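Local coordinates for Adhesin/hemolysin (Burkholderia pseudomallei 1026a, PDB 4G6V), which acts as a tRNase toxin of a contact-dependent growth inhibition system, stopping the growth of closely related neighbouring bacteria, and is held here by its immunity protein CdiI, at residues T59-I64 with L134-A139; Q68-L73 with Y78-N83; N91-I96 with V100-A105; N110-A115 with E145-S150. All blocks are in the same frame, centred on the assembly; numbering follows the deposited sequence.

Contact 1 (T59-I64 with L134-A139); sequences TTRSLI and LADSSA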
loop_
_atom_site.group_PDB
_atom_site.type_symbol
_atom_site.label_atom_id
_atom_site.label_comp_id
_atom_site.label_asym_id
_atom_site.label_seq_id
_atom_site.Cartn_x
_atom_site.Cartn_y
_atom_site.Cartn_z
ATOM N N THR A 59 -10.634 3.611 -4.174
ATOM C CA THR A 59 -9.600 3.234 -5.147
ATOM C C THR A 59 -9.336 4.357 -6.129
ATOM O O THR A 59 -8.178 4.721 -6.367
ATOM C CB THR A 59 -9.979 1.957 -5.931
ATOM O OG1 THR A 59 -9.857 0.817 -5.074
ATOM C CG2 THR A 59 -9.084 1.761 -7.126
ATOM N N THR A 60 -10.412 4.918 -6.686
ATOM C CA THR A 60 -10.304 6.069 -7.570
ATOM C C THR A 60 -9.488 7.205 -6.942
ATOM O O THR A 60 -8.634 7.793 -7.595
ATOM C CB THR A 60 -11.693 6.578 -8.009
ATOM O OG1 THR A 60 -12.336 5.571 -8.793
ATOM C CG2 THR A 60 -11.572 7.858 -8.852
ATOM N N ARG A 61 -9.740 7.499 -5.671
ATOM C CA ARG A 61 -9.058 8.598 -5.008
ATOM C C ARG A 61 -7.562 8.331 -4.832
ATOM O O ARG A 61 -6.762 9.255 -4.911
ATOM C CB ARG A 61 -9.724 8.916 -3.666
ATOM C CG ARG A 61 -9.188 10.168 -2.986
ATOM C CD ARG A 61 -9.501 10.193 -1.491
ATOM N NE ARG A 61 -9.045 8.973 -0.809
ATOM C CZ ARG A 61 -7.791 8.742 -0.406
ATOM N NH1 ARG A 61 -6.827 9.647 -0.610
ATOM N NH2 ARG A 61 -7.494 7.597 0.205
ATOM N N SER A 62 -7.180 7.077 -4.586
ATOM C CA SER A 62 -5.750 6.750 -4.458
ATOM C C SER A 62 -5.009 6.879 -5.783
ATOM O O SER A 62 -3.874 7.325 -5.795
ATOM C CB SER A 62 -5.498 5.361 -3.846
ATOM O OG SER A 62 -5.719 5.372 -2.443
ATOM N N LEU A 63 -5.639 6.490 -6.888
ATOM C CA LEU A 63 -5.027 6.684 -8.204
ATOM C C LEU A 63 -4.950 8.181 -8.594
ATOM O O LEU A 63 -3.939 8.631 -9.113
ATOM C CB LEU A 63 -5.732 5.846 -9.283
ATOM C CG LEU A 63 -5.752 4.336 -9.007
ATOM C CD1 LEU A 63 -6.289 3.575 -10.192
ATOM C CD2 LEU A 63 -4.361 3.809 -8.631
ATOM N N ILE A 64 -6.008 8.946 -8.331
ATOM C CA ILE A 64 -5.962 10.390 -8.531
ATOM C C ILE A 64 -4.724 10.945 -7.846
ATOM O O ILE A 64 -3.878 11.576 -8.478
ATOM C CB ILE A 64 -7.227 11.133 -7.964
ATOM C CG1 ILE A 64 -8.477 10.804 -8.774
ATOM C CG2 ILE A 64 -7.060 12.633 -8.041
ATOM C CD1 ILE A 64 -8.297 11.049 -10.238
ATOM N N LEU A 134 -0.293 14.104 1.691
ATOM C CA LEU A 134 -1.243 14.377 2.781
ATOM C C LEU A 134 -2.565 15.066 2.367
ATOM O O LEU A 134 -3.258 15.630 3.214
ATOM C CB LEU A 134 -0.567 15.146 3.928
ATOM C CG LEU A 134 0.649 14.484 4.603
ATOM C CD1 LEU A 134 1.113 15.293 5.802
ATOM C CD2 LEU A 134 0.362 13.043 5.032
ATOM N N ALA A 135 -2.915 15.007 1.080
ATOM C CA ALA A 135 -4.143 15.636 0.562
ATOM C C ALA A 135 -5.379 15.349 1.418
ATOM O O ALA A 135 -6.098 16.264 1.802
ATOM C CB ALA A 135 -4.398 15.208 -0.885
ATOM N N ASP A 136 -5.616 14.075 1.725
ATOM C CA ASP A 136 -6.813 13.676 2.451
ATOM C C ASP A 136 -6.538 13.257 3.900
ATOM O O ASP A 136 -7.385 12.634 4.535
ATOM C CB ASP A 136 -7.489 12.523 1.712
ATOM C CG ASP A 136 -7.575 12.766 0.224
ATOM O OD1 ASP A 136 -8.479 13.524 -0.188
ATOM O OD2 ASP A 136 -6.745 12.202 -0.529
ATOM N N SER A 137 -5.360 13.585 4.424
ATOM C CA SER A 137 -5.021 13.232 5.795
ATOM C C SER A 137 -4.934 14.466 6.685
ATOM O O SER A 137 -4.539 15.528 6.236
ATOM C CB SER A 137 -3.679 12.499 5.817
ATOM O OG SER A 137 -3.157 12.420 7.128
ATOM N N SER A 138 -5.276 14.320 7.956
ATOM C CA SER A 138 -5.181 15.444 8.887
ATOM C C SER A 138 -3.889 15.408 9.709
ATOM O O SER A 138 -3.713 16.194 10.638
ATOM C CB SER A 138 -6.405 15.497 9.816
ATOM O OG SER A 138 -6.414 14.430 10.762
ATOM N N ALA A 139 -2.993 14.488 9.365
ATOM C CA ALA A 139 -1.728 14.319 10.083
ATOM C C ALA A 139 -0.675 15.292 9.577
ATOM O O ALA A 139 -0.446 15.399 8.373
ATOM C CB ALA A 139 -1.222 12.889 9.934
#
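Arg61 on helix 57-74 and Asp136 in the type I turn Leu134-Ser137 meet across a wide backbone gap, with CA of Arg61 9.3 Å from CA of Asp136. The long chain of Arg61 spans most of this gap, and the two side chains run past one another in opposite directions. The chain of Arg61 leaves with CG anti to the backbone N (chi1 -173°) and then folds at chi3 (54°), which swings NH1 round to Asp136. A salt bridge results, with OD2 of Asp136 2.6 Å from NH1 of Arg61, at the edge of the guanidinium and near its plane. Its hydrogen bond is weak, bent to 129° at the proton; Arg61 engages only OD2, and the steeply inclined planes agree with a one-oxygen contact. Beyond Asp136 the loop turns again: OG of Ser137 accepts from N of Ala139 at 3.1 Å, an ST turn. OD2 of Asp136 has a second cation in Arg65 NE, one helical turn along, while Arg61 NH1 also bonds weakly to Ala105 O. One carboxylate thus serves two arginines of one helix, a surface charge cluster that ties this helix to the loop after strand 129-133 and probably offsets part of their positive charge.

Contact 2 (Q68-L73 with Y78-N83); sequences QSAVTL and YDVVQN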
loop_
_atom_site.group_PDB
_atom_site.type_symbol
_atom_site.label_atom_id
_atom_site.label_comp_id
_atom_site.label_asym_id
_atom_site.label_seq_id
_atom_site.Cartn_x
_atom_site.Cartn_y
_atom_site.Cartn_z
ATOM N N GLN A 68 -1.511 12.972 -9.276
ATOM C CA GLN A 68 -1.301 14.320 -8.774
ATOM C C GLN A 68 0.064 14.553 -8.122
ATOM O O GLN A 68 0.640 15.628 -8.279
ATOM C CB GLN A 68 -2.414 14.720 -7.822
ATOM C CG GLN A 68 -3.747 14.920 -8.517
ATOM C CD GLN A 68 -4.865 15.230 -7.539
ATOM O OE1 GLN A 68 -4.937 14.657 -6.437
ATOM N NE2 GLN A 68 -5.738 16.147 -7.928
ATOM N N SER A 69 0.573 13.565 -7.385
ATOM C CA SER A 69 1.897 13.694 -6.771
ATOM C C SER A 69 2.995 13.836 -7.812
ATOM O O SER A 69 3.967 14.552 -7.595
ATOM C CB SER A 69 2.197 12.518 -5.850
ATOM O OG SER A 69 1.582 12.717 -4.591
ATOM N N ALA A 70 2.825 13.159 -8.945
ATOM C CA ALA A 70 3.770 13.233 -10.051
ATOM C C ALA A 70 3.865 14.662 -10.590
ATOM O O ALA A 70 4.955 15.208 -10.763
ATOM C CB ALA A 70 3.374 12.260 -11.165
ATOM N N VAL A 71 2.721 15.265 -10.856
ATOM C CA VAL A 71 2.696 16.601 -11.423
ATOM C C VAL A 71 3.276 17.601 -10.432
ATOM O O VAL A 71 4.042 18.489 -10.811
ATOM C CB VAL A 71 1.255 16.985 -11.852
ATOM C CG1 VAL A 71 1.053 18.524 -11.952
ATOM C CG2 VAL A 71 0.899 16.286 -13.156
ATOM N N THR A 72 2.927 17.439 -9.160
ATOM C CA THR A 72 3.342 18.378 -8.123
ATOM C C THR A 72 4.848 18.383 -7.982
ATOM O O THR A 72 5.446 19.429 -7.773
ATOM C CB THR A 72 2.690 18.055 -6.755
ATOM O OG1 THR A 72 1.308 18.431 -6.775
ATOM C CG2 THR A 72 3.383 18.796 -5.607
ATOM N N LEU A 73 5.455 17.206 -8.089
ATOM C CA LEU A 73 6.896 17.078 -7.916
ATOM C C LEU A 73 7.644 17.577 -9.155
ATOM O O LEU A 73 8.637 18.305 -9.044
ATOM C CB LEU A 73 7.291 15.639 -7.554
ATOM C CG LEU A 73 6.873 15.314 -6.116
ATOM C CD1 LEU A 73 7.362 13.953 -5.666
ATOM C CD2 LEU A 73 7.329 16.386 -5.142
ATOM N N TYR A 78 11.787 18.009 -9.652
ATOM C CA TYR A 78 12.218 16.617 -9.793
ATOM C C TYR A 78 11.980 16.126 -11.206
ATOM O O TYR A 78 11.082 16.603 -11.907
ATOM C CB TYR A 78 11.496 15.706 -8.812
ATOM C CG TYR A 78 11.732 16.070 -7.378
ATOM C CD1 TYR A 78 12.659 15.388 -6.615
ATOM C CD2 TYR A 78 11.019 17.104 -6.785
ATOM C CE1 TYR A 78 12.866 15.726 -5.290
ATOM C CE2 TYR A 78 11.217 17.448 -5.466
ATOM C CZ TYR A 78 12.145 16.764 -4.722
ATOM O OH TYR A 78 12.333 17.124 -3.407
ATOM N N ASP A 79 12.794 15.176 -11.631
ATOM C CA ASP A 79 12.543 14.515 -12.896
ATOM C C ASP A 79 11.733 13.274 -12.575
ATOM O O ASP A 79 12.229 12.352 -11.916
ATOM C CB ASP A 79 13.858 14.169 -13.586
ATOM C CG ASP A 79 14.686 15.418 -13.908
ATOM O OD1 ASP A 79 14.151 16.343 -14.576
ATOM O OD2 ASP A 79 15.857 15.488 -13.477
ATOM N N VAL A 80 10.477 13.271 -13.011
ATOM C CA VAL A 80 9.552 12.214 -12.645
ATOM C C VAL A 80 9.130 11.350 -13.827
ATOM O O VAL A 80 8.559 11.860 -14.803
ATOM C CB VAL A 80 8.282 12.787 -11.980
ATOM C CG1 VAL A 80 7.324 11.660 -11.659
ATOM C CG2 VAL A 80 8.632 13.563 -10.710
ATOM N N VAL A 81 9.397 10.045 -13.737
ATOM C CA VAL A 81 8.834 9.096 -14.703
ATOM C C VAL A 81 7.744 8.216 -14.099
ATOM O O VAL A 81 7.983 7.454 -13.152
ATOM C CB VAL A 81 9.905 8.181 -15.313
ATOM C CG1 VAL A 81 9.312 7.335 -16.466
ATOM C CG2 VAL A 81 11.104 8.995 -15.749
ATOM N N GLN A 82 6.551 8.305 -14.672
ATOM C CA GLN A 82 5.405 7.546 -14.196
ATOM C C GLN A 82 5.361 6.153 -14.818
ATOM O O GLN A 82 5.612 5.985 -16.017
ATOM C CB GLN A 82 4.109 8.289 -14.510
ATOM C CG GLN A 82 3.886 9.533 -13.675
ATOM C CD GLN A 82 2.447 9.979 -13.708
ATOM O OE1 GLN A 82 2.098 10.973 -14.358
ATOM N NE2 GLN A 82 1.593 9.244 -13.007
ATOM N N ASN A 83 5.030 5.162 -13.992
ATOM C CA ASN A 83 4.936 3.779 -14.437
ATOM C C ASN A 83 6.137 3.340 -15.283
ATOM O O ASN A 83 5.979 2.885 -16.426
ATOM C CB ASN A 83 3.602 3.533 -15.152
ATOM C CG ASN A 83 2.403 3.949 -14.298
ATOM O OD1 ASN A 83 2.108 3.321 -13.285
ATOM N ND2 ASN A 83 1.724 5.026 -14.697
#
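Leu73, Ala70 and Tyr78 bury the most surface where helix 57-74 turns back into strand 79-82, the second half of a beta-alpha-beta unit begun by strand 43-45. The local helix and strand axes run nearly antiparallel, 159° apart, and approach to 8.4 Å. Leu73 works from two places. Its CB rests against CG2 of Val80 at 4.0 Å, and its CD2 meets CE2 of Tyr78 from above the ring plane, displaced past the rim on that side. CG of Leu73 lies anti to the carbonyl carbon (chi1 -72°), beside the backbone N, which brings the branch to that ring. Ala70, one turn earlier, sets its CB between two strand residues: CG1 of Val80 is 4.0 Å away, and the amide carbon CD of Gln82 is nearer, at 3.5 Å. The polar end of Gln82 is settled elsewhere, its NE2 bonding to Asn67 OD1, and its side chain comes within about 4 Å of that of Glu66, a probable active-site residue. At the turn itself, Tyr78 N donates to Leu73 O at 3.2 Å (162°), and this same O of Leu73 lies in the plane of the Tyr78 ring, 3.5 Å from CD2 of Tyr78.

Contact 3 (N91-I96 with V100-A105); sequences NPDYTI and VFDNYA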
loop_
_atom_site.group_PDB
_atom_site.type_symbol
_atom_site.label_atom_id
_atom_site.label_comp_id
_atom_site.label_asym_id
_atom_site.label_seq_id
_atom_site.Cartn_x
_atom_site.Cartn_y
_atom_site.Cartn_z
ATOM N N ASN A 91 6.010 -3.390 -10.289
ATOM C CA ASN A 91 5.832 -2.230 -11.151
ATOM C C ASN A 91 5.668 -0.962 -10.320
ATOM O O ASN A 91 4.554 -0.604 -9.962
ATOM C CB ASN A 91 4.600 -2.434 -12.032
ATOM C CG ASN A 91 4.774 -3.575 -13.014
ATOM O OD1 ASN A 91 5.695 -3.575 -13.836
ATOM N ND2 ASN A 91 3.898 -4.560 -12.929
ATOM N N PRO A 92 6.776 -0.276 -10.010
ATOM C CA PRO A 92 6.682 0.920 -9.160
ATOM C C PRO A 92 5.881 2.073 -9.788
ATOM O O PRO A 92 5.685 2.157 -11.014
ATOM C CB PRO A 92 8.144 1.333 -8.945
ATOM C CG PRO A 92 8.909 0.639 -10.001
ATOM C CD PRO A 92 8.160 -0.596 -10.385
ATOM N N ASP A 93 5.415 2.962 -8.917
ATOM C CA ASP A 93 4.643 4.123 -9.317
ATOM C C ASP A 93 5.464 5.106 -10.151
ATOM O O ASP A 93 5.079 5.472 -11.267
ATOM C CB ASP A 93 4.097 4.834 -8.071
ATOM C CG ASP A 93 2.958 4.079 -7.412
ATOM O OD1 ASP A 93 2.371 3.188 -8.072
ATOM O OD2 ASP A 93 2.648 4.388 -6.237
ATOM N N TYR A 94 6.589 5.533 -9.587
ATOM C CA TYR A 94 7.451 6.513 -10.221
ATOM C C TYR A 94 8.905 6.073 -10.285
ATOM O O TYR A 94 9.298 5.064 -9.681
ATOM C CB TYR A 94 7.485 7.792 -9.413
ATOM C CG TYR A 94 6.181 8.198 -8.797
ATOM C CD1 TYR A 94 5.072 8.518 -9.594
ATOM C CD2 TYR A 94 6.068 8.331 -7.418
ATOM C CE1 TYR A 94 3.893 8.915 -9.034
ATOM C CE2 TYR A 94 4.889 8.746 -6.843
ATOM C CZ TYR A 94 3.796 9.035 -7.659
ATOM O OH TYR A 94 2.614 9.433 -7.089
ATOM N N THR A 95 9.703 6.995 -10.829
ATOM C CA THR A 95 11.160 7.059 -10.718
ATOM C C THR A 95 11.476 8.552 -10.474
ATOM O O THR A 95 11.139 9.386 -11.316
ATOM C CB THR A 95 11.855 6.581 -11.999
ATOM O OG1 THR A 95 11.454 7.405 -13.100
ATOM C CG2 THR A 95 11.489 5.134 -12.294
ATOM N N ILE A 96 12.091 8.906 -9.339
ATOM C CA ILE A 96 12.272 10.304 -9.002
ATOM C C ILE A 96 13.775 10.600 -8.974
ATOM O O ILE A 96 14.521 10.137 -8.073
ATOM C CB ILE A 96 11.560 10.671 -7.682
ATOM C CG1 ILE A 96 10.056 10.498 -7.833
ATOM C CG2 ILE A 96 11.870 12.111 -7.260
ATOM C CD1 ILE A 96 9.290 10.961 -6.650
ATOM N N VAL A 100 13.569 4.495 -7.808
ATOM C CA VAL A 100 12.194 3.984 -7.734
ATOM C C VAL A 100 11.490 4.477 -6.458
ATOM O O VAL A 100 12.060 4.422 -5.351
ATOM C CB VAL A 100 12.072 2.436 -7.892
ATOM C CG1 VAL A 100 12.422 1.996 -9.328
ATOM C CG2 VAL A 100 12.890 1.660 -6.804
ATOM N N PHE A 101 10.272 4.997 -6.658
ATOM C CA PHE A 101 9.425 5.590 -5.616
ATOM C C PHE A 101 7.992 5.056 -5.710
ATOM O O PHE A 101 7.522 4.678 -6.792
ATOM C CB PHE A 101 9.373 7.105 -5.790
ATOM C CG PHE A 101 10.209 7.880 -4.808
ATOM C CD1 PHE A 101 11.490 8.287 -5.139
ATOM C CD2 PHE A 101 9.699 8.239 -3.563
ATOM C CE1 PHE A 101 12.258 9.025 -4.240
ATOM C CE2 PHE A 101 10.465 8.975 -2.656
ATOM C CZ PHE A 101 11.743 9.371 -2.998
ATOM N N ASP A 102 7.294 5.029 -4.580
ATOM C CA ASP A 102 5.880 4.670 -4.568
ATOM C C ASP A 102 5.052 5.751 -3.865
ATOM O O ASP A 102 5.536 6.393 -2.925
ATOM C CB ASP A 102 5.655 3.301 -3.918
ATOM C CG ASP A 102 5.802 2.146 -4.908
ATOM O OD1 ASP A 102 6.027 2.404 -6.112
ATOM O OD2 ASP A 102 5.685 0.975 -4.476
ATOM N N ASN A 103 3.821 5.963 -4.337
ATOM C CA ASN A 103 2.904 6.932 -3.727
ATOM C C ASN A 103 2.048 6.275 -2.662
ATOM O O ASN A 103 1.585 5.155 -2.840
ATOM C CB ASN A 103 1.983 7.593 -4.776
ATOM C CG ASN A 103 1.125 8.729 -4.184
ATOM O OD1 ASN A 103 1.657 9.746 -3.749
ATOM N ND2 ASN A 103 -0.207 8.548 -4.158
ATOM N N TYR A 104 1.857 6.980 -1.554
ATOM C CA TYR A 104 0.977 6.532 -0.478
ATOM C C TYR A 104 0.174 7.728 0.025
ATOM O O TYR A 104 0.731 8.729 0.499
ATOM C CB TYR A 104 1.786 5.862 0.639
ATOM C CG TYR A 104 1.087 5.714 1.965
ATOM C CD1 TYR A 104 -0.215 5.223 2.052
ATOM C CD2 TYR A 104 1.737 6.047 3.140
ATOM C CE1 TYR A 104 -0.849 5.095 3.286
ATOM C CE2 TYR A 104 1.117 5.904 4.380
ATOM C CZ TYR A 104 -0.169 5.430 4.453
ATOM O OH TYR A 104 -0.759 5.288 5.705
ATOM N N ALA A 105 -1.140 7.638 -0.123
ATOM C CA ALA A 105 -1.988 8.793 0.118
ATOM C C ALA A 105 -2.966 8.512 1.248
ATOM O O ALA A 105 -4.138 8.288 1.008
ATOM C CB ALA A 105 -2.714 9.196 -1.156
#
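OD2 of Asp93 is gripped by two backbone nitrogens: Asn103 N, 2.7 Å from this oxygen and donating at 165°, meets its anti lone pair, while Ala2 N of the CdiI chain supplies the other bond. A second bond runs the other way between the segments: Asp93 N donates to OD1 of Asp102 at 2.9 Å, nearly straight (175°). Beyond these acids the antiparallel hairpin proper begins, with Tyr94 and Phe101 a hydrogen-bonded pair: Tyr94 N lies 3.1 Å from Phe101 O, and Phe101 N 3.2 Å from Tyr94 O. On their face of the sheet, the edge of the Tyr94 ring meets CB of Phe101, and CB of Asp93 covers the centre of one ring face, 3.9 Å above it. Tyr94 OH bonds to Glu66 O. Ile96 supports the other ring through a CH-pi contact, its CD1 4.0 Å from the centroid of the Phe101 ring. The two acid side chains cross at about a right angle, and OD2 of Asp93 stays 3.9 Å from OD1 of Asp102. Main-chain donors thus position two probable active-site acids side by side, despite their like charge, and the bond from CdiI to Asp93 is consistent with immunity by occupying the PDDEXK-type site.

Contact 4 (N110-A115 with E145-S150); sequences NVRNIA and EAQINS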
loop_
_atom_site.group_PDB
_atom_site.type_symbol
_atom_site.label_atom_id
_atom_site.label_comp_id
_atom_site.label_asym_id
_atom_site.label_seq_id
_atom_site.Cartn_x
_atom_site.Cartn_y
_atom_site.Cartn_z
ATOM N N ASN A 110 -4.242 8.958 11.734
ATOM C CA ASN A 110 -3.499 8.274 12.792
ATOM C C ASN A 110 -2.033 8.087 12.424
ATOM O O ASN A 110 -1.655 7.095 11.786
ATOM C CB ASN A 110 -4.107 6.907 13.090
ATOM C CG ASN A 110 -3.690 6.368 14.452
ATOM O OD1 ASN A 110 -2.555 5.940 14.655
ATOM N ND2 ASN A 110 -4.621 6.377 15.394
ATOM N N VAL A 111 -1.207 9.035 12.849
ATOM C CA VAL A 111 0.212 9.052 12.499
ATOM C C VAL A 111 0.972 7.752 12.790
ATOM O O VAL A 111 1.790 7.308 11.981
ATOM C CB VAL A 111 0.914 10.239 13.177
ATOM C CG1 VAL A 111 2.398 10.049 13.141
ATOM C CG2 VAL A 111 0.492 11.544 12.486
ATOM N N ARG A 112 0.685 7.135 13.933
ATOM C CA ARG A 112 1.324 5.870 14.279
ATOM C C ARG A 112 0.974 4.809 13.244
ATOM O O ARG A 112 1.852 4.083 12.743
ATOM C CB ARG A 112 0.926 5.431 15.690
ATOM C CG ARG A 112 1.405 6.416 16.753
ATOM C CD ARG A 112 1.127 5.970 18.209
ATOM N NE ARG A 112 0.998 7.148 19.079
ATOM C CZ ARG A 112 0.469 7.138 20.309
ATOM N NH1 ARG A 112 0.020 6.010 20.841
ATOM N NH2 ARG A 112 0.396 8.249 21.035
ATOM N N ASN A 113 -0.311 4.751 12.908
ATOM C CA ASN A 113 -0.815 3.796 11.926
ATOM C C ASN A 113 -0.217 4.053 10.549
ATOM O O ASN A 113 0.109 3.113 9.809
ATOM C CB ASN A 113 -2.346 3.822 11.888
ATOM C CG ASN A 113 -2.976 3.219 13.148
ATOM O OD1 ASN A 113 -2.307 3.005 14.155
ATOM N ND2 ASN A 113 -4.265 2.947 13.088
ATOM N N ILE A 114 -0.055 5.330 10.221
ATOM C CA ILE A 114 0.598 5.696 8.984
ATOM C C ILE A 114 2.003 5.106 8.941
ATOM O O ILE A 114 2.399 4.520 7.933
ATOM C CB ILE A 114 0.662 7.227 8.795
ATOM C CG1 ILE A 114 -0.748 7.810 8.786
ATOM C CG2 ILE A 114 1.423 7.585 7.509
ATOM C CD1 ILE A 114 -0.854 9.149 8.111
ATOM N N ALA A 115 2.745 5.254 10.035
ATOM C CA ALA A 115 4.061 4.609 10.142
ATOM C C ALA A 115 3.947 3.093 10.016
ATOM O O ALA A 115 4.675 2.492 9.220
ATOM C CB ALA A 115 4.779 4.983 11.445
ATOM N N GLU A 145 7.433 13.045 10.489
ATOM C CA GLU A 145 8.889 13.073 10.575
ATOM C C GLU A 145 9.370 12.666 11.967
ATOM O O GLU A 145 10.307 11.881 12.100
ATOM C CB GLU A 145 9.431 14.462 10.193
ATOM N N ALA A 146 8.714 13.196 12.996
ATOM C CA ALA A 146 9.033 12.835 14.375
ATOM C C ALA A 146 8.892 11.330 14.603
ATOM O O ALA A 146 9.800 10.694 15.160
ATOM C CB ALA A 146 8.155 13.604 15.350
ATOM N N GLN A 147 7.759 10.781 14.157
ATOM C CA GLN A 147 7.438 9.362 14.298
ATOM C C GLN A 147 8.467 8.468 13.595
ATOM O O GLN A 147 9.059 7.570 14.213
ATOM C CB GLN A 147 6.028 9.079 13.759
ATOM C CG GLN A 147 5.547 7.654 13.983
ATOM C CD GLN A 147 5.018 7.425 15.397
ATOM O OE1 GLN A 147 4.393 8.314 15.995
ATOM N NE2 GLN A 147 5.259 6.225 15.936
ATOM N N ILE A 148 8.691 8.727 12.311
ATOM C CA ILE A 148 9.667 7.957 11.537
ATOM C C ILE A 148 11.090 8.065 12.093
ATOM O O ILE A 148 11.924 7.191 11.850
ATOM C CB ILE A 148 9.640 8.347 10.045
ATOM C CG1 ILE A 148 8.281 7.973 9.451
ATOM C CG2 ILE A 148 10.737 7.645 9.285
ATOM C CD1 ILE A 148 8.136 8.278 7.993
ATOM N N ASN A 149 11.367 9.122 12.852
ATOM C CA ASN A 149 12.699 9.291 13.430
ATOM C C ASN A 149 12.884 8.626 14.794
ATOM O O ASN A 149 13.935 8.042 15.063
ATOM C CB ASN A 149 13.130 10.763 13.464
ATOM C CG ASN A 149 13.518 11.286 12.087
ATOM O OD1 ASN A 149 13.896 10.504 11.205
ATOM N ND2 ASN A 149 13.430 12.613 11.893
ATOM N N SER A 150 11.879 8.694 15.657
ATOM C CA SER A 150 12.030 8.077 16.974
ATOM C C SER A 150 11.919 6.554 16.933
ATOM O O SER A 150 12.241 5.875 17.903
ATOM C CB SER A 150 11.063 8.694 17.980
ATOM O OG SER A 150 11.516 9.996 18.321
#
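The side-chain amide of Gln147 is the flat group at the centre, and the helix 111-115 meets it from one side of its plane. CG of Arg112 comes in obliquely on that side, 3.6 Å from OE1 of Gln147 and 3.9 Å from NE2. Val111 CG1 lies on the same side, 3.9 Å from OE1 of Gln147. The guanidinium of Arg112 is inclined by 31° to the amide, but it is the methylene CG that does the touching, so this is no stack; the extended arginine chain crosses the glutamine at about a right angle and carries its charge onward. A second flat group, the amide of Asn110, belongs to the helix start: its OD1 accepts from N of Asn113 at 3.1 Å, the donor slightly tilted from the carbonyl plane, which makes Asn110 the N-cap.

Apart from the amide, Gln147 gives its aliphatic stem. CB of Gln147 meets CG1 of Val111 at 3.8 Å, and CG of Gln147 meets CB of Ala115, also at 3.8 Å. The chain is bent at chi2 (81°), which turns the amide off the stem and over toward Arg112.

The short axes cross at -53° and approach to 9.7 Å, an angle in the range of i+4 ridge packing, although here a single residue of helix 145-150, Gln147, fits beside the Val111-Ala115 ridge. Helices 111-123 and 141-150 connect strands 99-104, 129-133 and 159-162, consecutive and parallel in the sheet, and their side-by-side contact is that of neighbouring beta-alpha-beta crossovers on one face of an alpha/beta fold.

Overall arrangement
From the N terminus, contact 1 opens on helix 57-74 and does not close until the loop after strand 129-133. Nested within that long loop, contact 2 brings the same helix back onto strand 79-82, and contact 3 then closes the hairpin of strands 94-96 and 99-104. These two follow in series but are knit into one sheet, with Val81 N 3.1 Å from Thr95 O. Contact 4 opens inside the loop of contact 1 and closes beyond it, so the two cross; CB of Ala139 packs on CG2 of Val111 there. Tyr104 on Ile114 links contacts 3 and 4. Contacts 2 and 4, with centres about 24 Å apart, lie on opposite sides of the chain's centre.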